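Local coordinates for protein PcyX_EBK42635 (Marine metagenome, PDB 5OWG) that probably reduces biliverdin to the pigment phycoerythrobilin in a four-electron reaction, taking the electrons from ferredoxin, as a phage-type bilin reductase, at residues V24-N28 and L173-I177; H117-W122 and K179-H183; L14-K18 and W74-L78. Residues are numbered along the deposited sequence.

Contact 1: V24-N28 and L173-I177; sequences VLNNN and LNNYI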
# COMPACT_ATOMS: atom_id res chain seq x y z
N VAL A 24 8.50 -9.39 5.27
CA VAL A 24 7.72 -10.19 4.33
C VAL A 24 8.02 -9.76 2.90
O VAL A 24 8.26 -10.60 2.02
CB VAL A 24 6.22 -10.09 4.65
CG1 VAL A 24 5.38 -10.80 3.59
CG2 VAL A 24 5.93 -10.68 6.03
N LEU A 25 8.00 -8.45 2.64
CA LEU A 25 8.22 -7.97 1.28
C LEU A 25 9.62 -8.32 0.79
O LEU A 25 9.81 -8.64 -0.39
CB LEU A 25 7.98 -6.46 1.22
CG LEU A 25 6.55 -5.99 1.49
CD1 LEU A 25 6.50 -4.48 1.65
CD2 LEU A 25 5.61 -6.43 0.39
N ASN A 26 10.62 -8.26 1.68
CA ASN A 26 11.98 -8.62 1.28
C ASN A 26 12.11 -10.11 0.99
O ASN A 26 12.97 -10.51 0.20
CB ASN A 26 12.97 -8.21 2.37
CG ASN A 26 13.18 -6.71 2.44
OD1 ASN A 26 13.03 -6.00 1.44
ND2 ASN A 26 13.52 -6.21 3.62
N ASN A 27 11.28 -10.94 1.62
CA ASN A 27 11.39 -12.39 1.47
C ASN A 27 10.68 -12.92 0.24
O ASN A 27 10.91 -14.08 -0.14
CB ASN A 27 10.84 -13.09 2.71
CG ASN A 27 11.87 -13.25 3.81
OD1 ASN A 27 12.84 -12.49 3.88
ND2 ASN A 27 11.67 -14.24 4.67
N ASN A 28 9.81 -12.14 -0.39
CA ASN A 28 9.02 -12.60 -1.53
C ASN A 28 9.21 -11.75 -2.77
O ASN A 28 9.25 -12.29 -3.88
CB ASN A 28 7.53 -12.62 -1.16
CG ASN A 28 7.19 -13.69 -0.14
OD1 ASN A 28 6.65 -14.74 -0.49
ND2 ASN A 28 7.51 -13.43 1.12
N LEU A 173 -1.02 -10.30 4.58
CA LEU A 173 -0.05 -9.99 3.54
C LEU A 173 0.68 -11.25 3.09
O LEU A 173 0.67 -11.59 1.90
CB LEU A 173 0.95 -8.95 4.06
CG LEU A 173 2.11 -8.58 3.14
CD1 LEU A 173 1.61 -7.95 1.85
CD2 LEU A 173 3.07 -7.65 3.86
N ASN A 174 1.31 -11.95 4.03
CA ASN A 174 2.01 -13.19 3.70
C ASN A 174 1.12 -14.13 2.91
O ASN A 174 1.59 -14.83 2.00
CB ASN A 174 2.49 -13.87 4.99
CG ASN A 174 3.94 -14.31 4.92
OD1 ASN A 174 4.51 -14.47 3.84
ND2 ASN A 174 4.56 -14.50 6.08
N ASN A 175 -0.17 -14.17 3.23
CA ASN A 175 -1.11 -15.02 2.51
C ASN A 175 -1.52 -14.41 1.17
O ASN A 175 -1.83 -15.16 0.23
CB ASN A 175 -2.34 -15.29 3.36
CG ASN A 175 -2.15 -16.47 4.30
OD1 ASN A 175 -2.37 -17.61 3.92
ND2 ASN A 175 -1.72 -16.19 5.52
N TYR A 176 -1.55 -13.08 1.06
CA TYR A 176 -1.87 -12.45 -0.22
C TYR A 176 -0.77 -12.73 -1.24
O TYR A 176 -1.06 -13.07 -2.40
CB TYR A 176 -2.05 -10.95 -0.04
CG TYR A 176 -2.25 -10.20 -1.35
CD1 TYR A 176 -3.52 -10.03 -1.89
CD2 TYR A 176 -1.17 -9.67 -2.04
CE1 TYR A 176 -3.71 -9.34 -3.08
CE2 TYR A 176 -1.34 -8.98 -3.23
CZ TYR A 176 -2.62 -8.83 -3.74
OH TYR A 176 -2.80 -8.15 -4.93
N ILE A 177 0.49 -12.58 -0.83
CA ILE A 177 1.61 -12.79 -1.74
C ILE A 177 1.65 -14.23 -2.24
O ILE A 177 2.19 -14.51 -3.31
CB ILE A 177 2.92 -12.40 -1.03
CG1 ILE A 177 2.91 -10.90 -0.70
CG2 ILE A 177 4.14 -12.73 -1.89
CD1 ILE A 177 4.02 -10.44 0.22
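Two nearly parallel helices, 14-28 and 161-179, lie side by side here; the axes of segments 24-28 and 173-177 approach to 10.6 Å and cross at -21°, and aliphatic side chains fill the space between them. Val24 points toward helix 161-179, and its t rotamer places Val24 CG1 3.7 Å from Ile177 CD1, 3.9 Å from Leu173 CD2 and 3.8 Å from Asn174 OD1. Val24 and Asn174 form the nearest CA pair, at 6.5 Å, and a short valine fits there with one methyl among Leu173, Asn174 and Ile177. Leu173 meets that methyl through CD2 in a t,p rotamer, while the off-rotamer chi1 of Asn174 (-132°) brings its OD1 near. Ile177, in the extended m,t conformation, reaches out with CD1 to Val24. Leu25 starts off sideways, yet its m,t rotamer turns Leu25 CD2 to within 4.3 Å of Ile177 CD1, so the longer leucine still adds a methyl at the buried side of the interface, where Leu173 and Ile177 also rest on Leu80 of strand 73-82. Asn28 folds back along its own helix, Asn28 ND2 donating to Val24 O at 3.1 Å; it also packs against Ile177, its CB 3.5 Å from Ile177 CG2. The contact therefore owes its cohesion to apolar burial and close fit rather than to directional bonds between these two segments, and the asparagines at its margin lead to a polar, more exposed surface.

Contact 2: H117-W122 and K179-H183; sequences HPLTKW and KIRNH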
# COMPACT_ATOMS: atom_id res chain seq x y z
N HIS A 117 -14.17 -12.85 -6.90
CA HIS A 117 -12.84 -13.42 -6.98
C HIS A 117 -12.59 -14.27 -5.74
O HIS A 117 -12.94 -13.85 -4.63
CB HIS A 117 -11.77 -12.33 -7.08
CG HIS A 117 -10.52 -12.78 -7.76
ND1 HIS A 117 -9.51 -13.45 -7.10
CD2 HIS A 117 -10.11 -12.66 -9.04
CE1 HIS A 117 -8.54 -13.73 -7.95
NE2 HIS A 117 -8.88 -13.26 -9.14
N PRO A 118 -12.00 -15.46 -5.89
CA PRO A 118 -11.79 -16.31 -4.71
C PRO A 118 -10.94 -15.67 -3.63
O PRO A 118 -11.22 -15.85 -2.44
CB PRO A 118 -11.11 -17.56 -5.30
CG PRO A 118 -11.52 -17.58 -6.72
CD PRO A 118 -11.64 -16.15 -7.14
N LEU A 119 -9.89 -14.92 -4.00
CA LEU A 119 -8.97 -14.40 -3.00
C LEU A 119 -9.63 -13.38 -2.09
O LEU A 119 -9.21 -13.21 -0.94
CB LEU A 119 -7.74 -13.79 -3.68
CG LEU A 119 -6.65 -13.26 -2.74
CD1 LEU A 119 -6.21 -14.31 -1.74
CD2 LEU A 119 -5.45 -12.77 -3.55
N THR A 120 -10.67 -12.69 -2.57
CA THR A 120 -11.43 -11.79 -1.71
C THR A 120 -12.26 -12.58 -0.71
O THR A 120 -12.17 -12.37 0.51
CB THR A 120 -12.34 -10.89 -2.55
OG1 THR A 120 -11.56 -10.19 -3.53
CG2 THR A 120 -13.05 -9.87 -1.66
N LYS A 121 -13.10 -13.49 -1.21
CA LYS A 121 -13.93 -14.33 -0.35
C LYS A 121 -13.11 -14.91 0.80
O LYS A 121 -13.53 -14.89 1.96
CB LYS A 121 -14.58 -15.43 -1.17
CG LYS A 121 -15.31 -14.92 -2.41
CD LYS A 121 -16.11 -16.01 -3.09
CE LYS A 121 -17.51 -16.13 -2.51
NZ LYS A 121 -17.86 -17.53 -2.17
N TRP A 122 -11.94 -15.45 0.48
CA TRP A 122 -10.96 -15.74 1.52
C TRP A 122 -10.51 -14.43 2.15
O TRP A 122 -10.06 -13.51 1.46
CB TRP A 122 -9.76 -16.49 0.95
CG TRP A 122 -8.70 -16.76 1.97
CD1 TRP A 122 -8.52 -17.91 2.68
CD2 TRP A 122 -7.69 -15.85 2.41
NE1 TRP A 122 -7.45 -17.77 3.53
CE2 TRP A 122 -6.92 -16.52 3.39
CE3 TRP A 122 -7.35 -14.53 2.07
CZ2 TRP A 122 -5.84 -15.92 4.03
CZ3 TRP A 122 -6.28 -13.94 2.71
CH2 TRP A 122 -5.53 -14.63 3.67
N LYS A 179 -1.30 -16.49 -2.46
CA LYS A 179 -2.47 -16.91 -3.24
C LYS A 179 -2.61 -16.13 -4.54
O LYS A 179 -3.16 -16.66 -5.51
CB LYS A 179 -3.73 -16.76 -2.40
CG LYS A 179 -3.76 -17.64 -1.16
CD LYS A 179 -5.00 -17.38 -0.31
CE LYS A 179 -5.04 -18.28 0.91
NZ LYS A 179 -5.08 -19.73 0.55
N ILE A 180 -2.13 -14.89 -4.60
CA ILE A 180 -2.26 -14.10 -5.82
C ILE A 180 -1.56 -14.80 -6.98
O ILE A 180 -1.96 -14.64 -8.14
CB ILE A 180 -1.73 -12.67 -5.61
CG1 ILE A 180 -2.10 -11.77 -6.78
CG2 ILE A 180 -0.21 -12.68 -5.43
CD1 ILE A 180 -3.59 -11.46 -6.89
N ARG A 181 -0.52 -15.57 -6.69
CA ARG A 181 0.20 -16.29 -7.74
C ARG A 181 -0.73 -17.19 -8.53
O ARG A 181 -0.57 -17.37 -9.74
CB ARG A 181 1.34 -17.10 -7.13
CG ARG A 181 2.40 -16.26 -6.43
CD ARG A 181 2.98 -16.98 -5.22
NE ARG A 181 3.72 -18.19 -5.57
CZ ARG A 181 4.09 -19.12 -4.70
NH1 ARG A 181 3.80 -18.98 -3.41
NH2 ARG A 181 4.76 -20.19 -5.11
N ASN A 182 -1.74 -17.77 -7.86
CA ASN A 182 -2.62 -18.76 -8.48
C ASN A 182 -3.57 -18.16 -9.50
O ASN A 182 -4.42 -18.90 -10.03
CB ASN A 182 -3.43 -19.48 -7.41
CG ASN A 182 -2.58 -20.32 -6.49
OD1 ASN A 182 -1.71 -21.06 -6.94
ND2 ASN A 182 -2.82 -20.21 -5.19
N HIS A 183 -3.47 -16.87 -9.80
CA HIS A 183 -4.43 -16.19 -10.67
C HIS A 183 -3.74 -15.51 -11.85
O HIS A 183 -4.33 -14.62 -12.48
CB HIS A 183 -5.24 -15.19 -9.86
CG HIS A 183 -6.08 -15.83 -8.80
ND1 HIS A 183 -7.30 -16.41 -9.08
CD2 HIS A 183 -5.88 -16.01 -7.48
CE1 HIS A 183 -7.82 -16.91 -7.97
NE2 HIS A 183 -6.97 -16.68 -6.98
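His117 stands at the N-cap of the short helix 118-121, its ND1 accepting a weak capping bond from Leu119 N (3.5 Å). The same imidazole sets its edge against the face of His183, with ring centroids 4.2 Å apart and planes at 53°, and both rings hydrogen-bond to Glu186, His117 through NE2 and His183 through ND1. Pro118, well suited to the first turn of a helix because it needs no amide hydrogen there, brings CG to 4.0 Å from His183 CE1, at the ring's edge. Leu119 is the buried apolar plug: CD1 lies 3.5 Å from Lys179 CB and CD2 4.0 Å from Ile180 CD1. Trp122, where the helix ends, lends an indole face to Lys179, whose CE sits 3.6 Å above the five-membered ring's centroid (CH-pi) and NZ 4.5 Å from it (cation-pi). The chemistry is thus mixed: a leucine centre lies between two aromatic interactions, and the shared carboxylate of Glu186 ties both histidines together.

Contact 3: L14-K18 and W74-L78; sequences LIKWK and WMAHL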
# COMPACT_ATOMS: atom_id res chain seq x y z
N LEU A 14 2.96 -0.23 16.05
CA LEU A 14 2.94 0.23 14.66
C LEU A 14 4.31 0.06 14.02
O LEU A 14 4.42 -0.30 12.85
CB LEU A 14 2.50 1.70 14.61
CG LEU A 14 1.09 1.99 15.12
CD1 LEU A 14 0.89 3.49 15.30
CD2 LEU A 14 0.04 1.41 14.18
N ILE A 15 5.38 0.32 14.79
CA ILE A 15 6.73 0.14 14.26
C ILE A 15 7.03 -1.34 14.10
O ILE A 15 7.70 -1.75 13.14
CB ILE A 15 7.75 0.83 15.19
CG1 ILE A 15 7.29 2.24 15.57
CG2 ILE A 15 9.12 0.89 14.51
CD1 ILE A 15 6.89 3.11 14.39
N LYS A 16 6.56 -2.17 15.02
CA LYS A 16 6.71 -3.61 14.88
C LYS A 16 6.01 -4.10 13.61
O LYS A 16 6.62 -4.77 12.77
CB LYS A 16 6.15 -4.32 16.11
CG LYS A 16 6.18 -5.84 16.01
CD LYS A 16 6.47 -6.46 17.36
CE LYS A 16 6.42 -7.97 17.30
NZ LYS A 16 7.33 -8.53 16.26
N TRP A 17 4.73 -3.76 13.45
CA TRP A 17 4.01 -4.13 12.24
C TRP A 17 4.75 -3.66 10.99
O TRP A 17 4.64 -4.30 9.93
CB TRP A 17 2.60 -3.54 12.27
CG TRP A 17 1.96 -3.48 10.91
CD1 TRP A 17 1.13 -4.41 10.35
CD2 TRP A 17 2.12 -2.44 9.93
NE1 TRP A 17 0.76 -4.01 9.09
CE2 TRP A 17 1.36 -2.81 8.81
CE3 TRP A 17 2.84 -1.25 9.90
CZ2 TRP A 17 1.29 -2.01 7.67
CZ3 TRP A 17 2.77 -0.46 8.77
CH2 TRP A 17 2.00 -0.85 7.67
N LYS A 18 5.50 -2.56 11.08
CA LYS A 18 6.21 -2.05 9.92
C LYS A 18 7.43 -2.91 9.60
O LYS A 18 7.67 -3.23 8.43
CB LYS A 18 6.64 -0.60 10.16
CG LYS A 18 7.30 0.06 8.96
CD LYS A 18 7.72 1.50 9.26
CE LYS A 18 8.77 1.58 10.36
NZ LYS A 18 9.96 0.72 10.07
N TRP A 74 1.96 9.62 13.11
CA TRP A 74 2.64 8.47 12.53
C TRP A 74 1.61 7.73 11.70
O TRP A 74 0.59 7.30 12.23
CB TRP A 74 3.22 7.54 13.61
CG TRP A 74 4.13 6.48 13.06
CD1 TRP A 74 5.50 6.48 13.12
CD2 TRP A 74 3.76 5.28 12.38
NE1 TRP A 74 5.99 5.35 12.51
CE2 TRP A 74 4.95 4.60 12.06
CE3 TRP A 74 2.53 4.70 12.02
CZ2 TRP A 74 4.95 3.37 11.38
CZ3 TRP A 74 2.54 3.49 11.35
CH2 TRP A 74 3.74 2.84 11.04
N MET A 75 1.88 7.59 10.40
CA MET A 75 0.94 6.94 9.51
C MET A 75 1.70 6.00 8.60
O MET A 75 2.93 6.09 8.45
CB MET A 75 0.14 7.97 8.69
CG MET A 75 0.78 8.40 7.37
SD MET A 75 0.59 7.24 6.00
CE MET A 75 -1.19 7.12 5.86
N ALA A 76 0.96 5.08 7.98
CA ALA A 76 1.55 4.15 7.03
C ALA A 76 0.51 3.78 5.99
O ALA A 76 -0.69 3.72 6.28
CB ALA A 76 2.08 2.89 7.73
N HIS A 77 0.98 3.55 4.78
CA HIS A 77 0.14 3.14 3.66
C HIS A 77 0.83 2.00 2.93
O HIS A 77 2.04 2.07 2.67
CB HIS A 77 -0.13 4.32 2.72
CG HIS A 77 -0.68 3.91 1.38
ND1 HIS A 77 -2.03 3.78 1.14
CD2 HIS A 77 -0.06 3.62 0.21
CE1 HIS A 77 -2.22 3.42 -0.12
NE2 HIS A 77 -1.04 3.32 -0.70
N LEU A 78 0.07 0.96 2.61
CA LEU A 78 0.62 -0.23 1.96
C LEU A 78 -0.39 -0.73 0.95
O LEU A 78 -1.53 -1.02 1.31
CB LEU A 78 0.96 -1.31 2.99
CG LEU A 78 1.58 -2.60 2.44
CD1 LEU A 78 2.95 -2.34 1.80
CD2 LEU A 78 1.70 -3.64 3.53
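The largest bump in this interface is the indole of Trp74, which rises from strand 73-82 into a hollow made by one turn of helix 14-28. Leu14 covers one face of the indole, its CB standing 3.9 Å from the centroid of the six-membered ring in a CH-pi contact. Ile15 begins sideways on the helix but turns its CD1 in, to 3.1 Å from Trp74 NE1, a very tight approach. The rim of the indole is closed by Lys18, whose aliphatic CD lies 4.0 Å from Trp74 CZ2, and by Trp17, whose CZ3 is 4.1 Å from Trp74 CH2. A lysine fits at this partly exposed border because its methylenes pack on the indole while NZ finds a hydrogen bond close by.

Trp17 is the answering bump from the helix. Beyond Trp74 the strand offers Ala76, and its small side chain leaves a shallow dip into which Trp17 settles, CZ3 at 3.6 Å from Ala76 CB; Leu78 bounds that dip, with CD2 4.5 Å from Trp17 CZ2. Trp17 also touches Cys166, Ala169 and Val170 of helix 161-179. Met75 and His77 point away to the opposite face of the sheet, as the pleat of a strand requires, and there His77 ND1 is hydrogen-bonded to Asp94 OD1.

Segments 14-18 and 74-78 run 27° apart, with axes approaching to 10.2 Å. Such a spacing is that of a helix layered on a beta-sheet, here the central antiparallel sheet of the alpha/beta/alpha sandwich known from ferredoxin-dependent bilin reductases.

How the contacts relate
Helix 14-28 is the common thread of contacts 1 and 3: its first turn lies on strand 73-82 in contact 3, and its last turns meet helix 161-179 in contact 1. Their centres are about 16 Å apart, and Leu78 joins them by touching both Leu25 and Leu173. The centres of contacts 1 and 2 are about 14 Å apart, contact 2 lying at the C-terminal end of helix 161-179; it stays clear of contact 3, at about 13 Å between nearest atoms. Contact 1 interleaves with each of the others along the chain, whereas contact 3 closes before contact 2 opens. Together they hold helices 14-28 and 161-179 against each other and helix 14-28 against the sheet.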